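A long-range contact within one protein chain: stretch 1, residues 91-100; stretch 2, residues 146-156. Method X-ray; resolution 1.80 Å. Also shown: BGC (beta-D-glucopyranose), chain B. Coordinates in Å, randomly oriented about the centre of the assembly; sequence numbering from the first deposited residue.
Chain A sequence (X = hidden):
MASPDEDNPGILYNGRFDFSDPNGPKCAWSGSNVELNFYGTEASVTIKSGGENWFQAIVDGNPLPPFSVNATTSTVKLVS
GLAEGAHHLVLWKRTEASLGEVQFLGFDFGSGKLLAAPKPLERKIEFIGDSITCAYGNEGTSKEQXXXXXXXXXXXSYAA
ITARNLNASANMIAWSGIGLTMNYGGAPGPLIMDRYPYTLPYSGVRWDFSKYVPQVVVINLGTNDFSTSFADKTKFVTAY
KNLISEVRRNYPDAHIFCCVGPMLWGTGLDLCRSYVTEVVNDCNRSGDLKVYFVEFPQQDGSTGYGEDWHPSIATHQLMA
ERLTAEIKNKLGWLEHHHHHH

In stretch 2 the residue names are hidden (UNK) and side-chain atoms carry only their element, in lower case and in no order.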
# COMPACT_ATOMS: atom_id res chain seq x y z
N LEU A 91 11.52 -0.27 -9.58
CA LEU A 91 10.35 -0.17 -10.50
C LEU A 91 9.07 -0.36 -9.66
O LEU A 91 8.85 -1.43 -9.09
CB LEU A 91 10.48 -1.21 -11.63
CG LEU A 91 9.32 -1.29 -12.62
CD1 LEU A 91 9.07 0.08 -13.31
CD2 LEU A 91 9.55 -2.40 -13.68
N TRP A 92 8.22 0.67 -9.60
CA TRP A 92 7.14 0.74 -8.60
C TRP A 92 5.77 0.68 -9.27
O TRP A 92 5.49 1.43 -10.23
CB TRP A 92 7.29 2.05 -7.81
CG TRP A 92 6.30 2.27 -6.68
CD1 TRP A 92 4.99 2.68 -6.77
CD2 TRP A 92 6.55 2.04 -5.28
NE1 TRP A 92 4.42 2.72 -5.52
CE2 TRP A 92 5.37 2.35 -4.59
CE3 TRP A 92 7.69 1.62 -4.55
CZ2 TRP A 92 5.27 2.27 -3.19
CZ3 TRP A 92 7.57 1.52 -3.14
CH2 TRP A 92 6.38 1.89 -2.48
N LYS A 93 4.91 -0.21 -8.78
CA LYS A 93 3.56 -0.32 -9.29
C LYS A 93 2.72 0.76 -8.56
O LYS A 93 2.43 0.67 -7.34
CB LYS A 93 2.96 -1.71 -9.05
CG LYS A 93 1.56 -1.86 -9.67
CD LYS A 93 0.96 -3.27 -9.33
CE LYS A 93 -0.26 -3.59 -10.20
NZ LYS A 93 -1.61 -3.21 -9.59
N ARG A 94 2.37 1.81 -9.28
CA ARG A 94 1.63 2.92 -8.64
C ARG A 94 0.20 2.58 -8.25
O ARG A 94 -0.30 3.02 -7.19
CB ARG A 94 1.59 4.11 -9.58
CG ARG A 94 2.97 4.67 -9.80
CD ARG A 94 2.99 5.60 -11.06
NE ARG A 94 1.93 6.67 -11.11
CZ ARG A 94 2.12 7.97 -10.82
NH1 ARG A 94 3.28 8.44 -10.34
NH2 ARG A 94 1.12 8.82 -10.98
N THR A 95 -0.45 1.86 -9.15
CA THR A 95 -1.88 1.60 -9.15
C THR A 95 -2.27 0.34 -8.36
O THR A 95 -1.46 -0.58 -8.14
CB THR A 95 -2.38 1.45 -10.59
OG1 THR A 95 -1.38 0.74 -11.34
CG2 THR A 95 -2.59 2.84 -11.25
N GLU A 96 -3.51 0.28 -7.93
CA GLU A 96 -3.96 -0.77 -7.01
C GLU A 96 -4.32 -2.09 -7.69
O GLU A 96 -4.37 -2.22 -8.94
CB GLU A 96 -5.13 -0.25 -6.19
CG GLU A 96 -6.35 0.12 -7.08
CD GLU A 96 -7.47 0.68 -6.25
OE1 GLU A 96 -8.18 -0.11 -5.58
OE2 GLU A 96 -7.61 1.94 -6.24
N ALA A 97 -4.59 -3.07 -6.85
CA ALA A 97 -4.80 -4.46 -7.28
C ALA A 97 -6.02 -4.55 -8.19
O ALA A 97 -6.03 -5.33 -9.19
CB ALA A 97 -4.95 -5.37 -6.05
N SER A 98 -7.04 -3.74 -7.90
CA SER A 98 -8.26 -3.80 -8.72
C SER A 98 -8.02 -3.41 -10.19
O SER A 98 -8.85 -3.73 -11.06
CB SER A 98 -9.40 -2.97 -8.13
OG SER A 98 -9.10 -1.59 -8.21
N LEU A 99 -6.92 -2.73 -10.50
CA LEU A 99 -6.63 -2.36 -11.90
C LEU A 99 -5.86 -3.46 -12.68
O LEU A 99 -5.53 -3.28 -13.86
CB LEU A 99 -5.89 -1.04 -11.98
CG LEU A 99 -6.75 0.15 -11.59
CD1 LEU A 99 -5.90 1.36 -11.22
CD2 LEU A 99 -7.79 0.50 -12.71
N GLY A 100 -5.56 -4.57 -12.02
CA GLY A 100 -5.14 -5.75 -12.76
C GLY A 100 -3.82 -6.28 -12.28
O GLY A 100 -3.00 -5.55 -11.74
N UNK A 146 -13.57 12.53 -10.71
CA UNK A 146 -13.63 11.14 -10.31
C UNK A 146 -12.30 10.39 -10.55
O UNK A 146 -11.36 10.93 -11.12
c UNK A 146 -14.79 10.45 -10.99
o UNK A 146 -14.63 10.61 -12.37
N UNK A 147 -12.25 9.15 -10.08
CA UNK A 147 -11.05 8.35 -10.12
C UNK A 147 -10.48 8.23 -11.53
O UNK A 147 -11.20 7.87 -12.48
c UNK A 147 -8.83 4.19 -10.53
c UNK A 147 -9.20 6.17 -8.56
c UNK A 147 -9.97 5.07 -10.56
c UNK A 147 -10.15 6.05 -9.59
c UNK A 147 -8.06 5.30 -8.51
c UNK A 147 -11.35 6.95 -9.60
c UNK A 147 -7.89 4.33 -9.52
N UNK A 148 -9.18 8.49 -11.64
CA UNK A 148 -8.41 8.11 -12.84
C UNK A 148 -7.14 7.35 -12.42
O UNK A 148 -6.45 7.76 -11.48
c UNK A 148 -8.06 9.32 -13.72
o UNK A 148 -7.10 10.14 -13.08
c UNK A 148 -9.32 10.20 -14.01
N UNK A 149 -6.85 6.22 -13.07
CA UNK A 149 -5.61 5.46 -12.73
C UNK A 149 -4.34 6.31 -12.74
O UNK A 149 -3.48 6.14 -11.86
c UNK A 149 -5.55 4.41 -13.83
c UNK A 149 -7.63 5.54 -14.11
c UNK A 149 -7.05 4.13 -14.10
N UNK A 150 -4.24 7.25 -13.70
CA UNK A 150 -3.05 8.08 -13.83
C UNK A 150 -2.78 8.89 -12.58
O UNK A 150 -1.63 9.25 -12.33
c UNK A 150 -3.15 9.04 -15.04
c UNK A 150 -5.33 12.13 -16.09
c UNK A 150 -4.55 10.83 -16.23
n UNK A 150 -6.56 11.86 -15.36
c UNK A 150 -4.17 10.21 -14.86
N UNK A 151 -3.83 9.20 -11.82
CA UNK A 151 -3.66 10.07 -10.63
C UNK A 151 -3.48 9.33 -9.28
O UNK A 151 -3.48 9.94 -8.18
o UNK A 151 -3.47 12.58 -11.87
n UNK A 151 -5.67 12.98 -11.81
c UNK A 151 -4.61 12.28 -11.49
c UNK A 151 -4.84 11.06 -10.58
N UNK A 152 -3.34 8.01 -9.35
CA UNK A 152 -3.21 7.23 -8.12
C UNK A 152 -1.74 6.91 -7.94
O UNK A 152 -1.22 5.99 -8.56
c UNK A 152 -4.90 3.79 -7.16
c UNK A 152 -4.03 5.93 -8.24
o UNK A 152 -5.85 3.74 -6.31
c UNK A 152 -3.90 4.96 -7.03
o UNK A 152 -4.73 2.95 -8.10
N UNK A 153 -1.06 7.65 -7.09
CA UNK A 153 0.36 7.45 -6.89
C UNK A 153 0.69 6.89 -5.49
O UNK A 153 1.02 7.66 -4.54
c UNK A 153 2.61 8.61 -6.98
o UNK A 153 3.36 9.61 -7.00
c UNK A 153 1.12 8.76 -7.17
n UNK A 153 3.07 7.38 -6.89
N UNK A 154 0.69 5.55 -5.39
CA UNK A 154 1.04 4.91 -4.11
C UNK A 154 2.47 5.18 -3.62
O UNK A 154 2.74 4.99 -2.44
o UNK A 154 1.58 2.82 -5.10
c UNK A 154 0.77 3.41 -4.11
N UNK A 155 3.35 5.61 -4.51
CA UNK A 155 4.73 5.98 -4.08
C UNK A 155 4.66 7.16 -3.11
O UNK A 155 5.54 7.30 -2.26
c UNK A 155 9.82 6.71 -4.37
c UNK A 155 5.62 6.36 -5.28
c UNK A 155 7.89 5.35 -4.73
c UNK A 155 9.08 7.88 -4.54
c UNK A 155 9.24 5.45 -4.45
c UNK A 155 7.72 7.76 -4.83
c UNK A 155 7.11 6.49 -4.94
o UNK A 155 11.15 6.81 -4.09
N UNK A 156 3.63 8.01 -3.25
CA UNK A 156 3.45 9.18 -2.37
C UNK A 156 2.24 8.99 -1.40
O UNK A 156 1.60 9.96 -0.96
s UNK A 156 6.10 11.00 -2.69
c UNK A 156 4.73 10.85 -3.87
c UNK A 156 5.66 12.51 -1.87
c UNK A 156 3.39 10.49 -3.16
C2 BGC B . -15.41 1.87 -5.50
C3 BGC B . -14.43 0.94 -6.22
C4 BGC B . -13.98 1.54 -7.56
C5 BGC B . -13.37 2.91 -7.28
C6 BGC B . -12.77 3.55 -8.54
C1 BGC B . -14.85 3.28 -5.47
O2 BGC B . -15.69 1.41 -4.18
O3 BGC B . -14.98 -0.36 -6.36
O4 BGC B . -12.97 0.73 -8.13
O5 BGC B . -14.45 3.67 -6.77
O6 BGC B . -13.77 4.17 -9.31
O HOH W 1 -0.90 6.07 -11.33

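Position 146 carries one carbon followed by one oxygen and lies beyond the reach of stretch 1; it is Ser146. At position 147 one carbon leads into a ring of six carbons without a heteroatom. The ring edge meets Leu99, and this is Phe147, whose CZ lies 4.0 Å from Leu99 CD1; its CB is 3.7 Å from O6 of the glucose. Position 148 has a carbon bearing one oxygen and one carbon, and points away from stretch 1: Thr148.

At position 149 three carbons close a ring onto the backbone nitrogen, which identifies Pro149. Its CG packs 4.0 Å from Leu99 CD2. Position 150 is a row of four carbons ending in nitrogen, Lys150. Its CA-to-CB bond points away from stretch 1, and Lys150 NZ donates to Thr148 OG1 (2.9 Å). The contact is made by the backbone: Arg94 NH2 donates to Lys150 O at 3.1 Å. Position 151 has two carbons, the second bearing an oxygen and a nitrogen, and also points away; it is Asn151.

Position 152 shows three carbons, the third bearing two oxygens, with the carboxylate reaching residues 95, 96 and 99 of stretch 1. This is Glu152. The backbone N of Glu96 donates to Glu152 OE1 (2.9 Å), while Glu96 OE2 and Glu152 OE2 are only 2.5 Å apart, a separation suggesting that one acid group is protonated. Position 153 again has two carbons ending in one oxygen and one nitrogen, and its terminal group lies over a face of the Arg94 guanidinium: Asn153, with CG 3.4 Å from Arg94 NH1.

One carbon and one oxygen at position 154 give Ser154, pointing toward stretch 1. Its OG accepts from Trp92 NE1 (2.9 Å) and donates to Arg94 O (2.8 Å), an oxygen that also receives Ser154 N at 3.3 Å. At position 155 one carbon leads to a six-carbon ring bearing an oxygen, Tyr155. The ring turns its edge to the face of Trp92, with planes at 88°, and CB sits over the five-membered indole ring. Position 156, an unbranched chain of two carbons, sulfur and carbon, is Met156; its end leads away.

The contact joins polar and apolar parts. Ser154 links the indole to the Arg94 carbonyl, and Tyr155 covers the indole face. The Arg94 side chain holds the other backbone through Lys150 O and a water that accepts from Arg94 NE (2.9 Å) and donates to Pro149 O (2.6 Å) and Glu152 O (2.8 Å). Beyond it, Leu99 packs against Phe147 and Pro149 beside the paired carboxylates.

Stretch 2, residues 146-156: SFTPKNENSYM
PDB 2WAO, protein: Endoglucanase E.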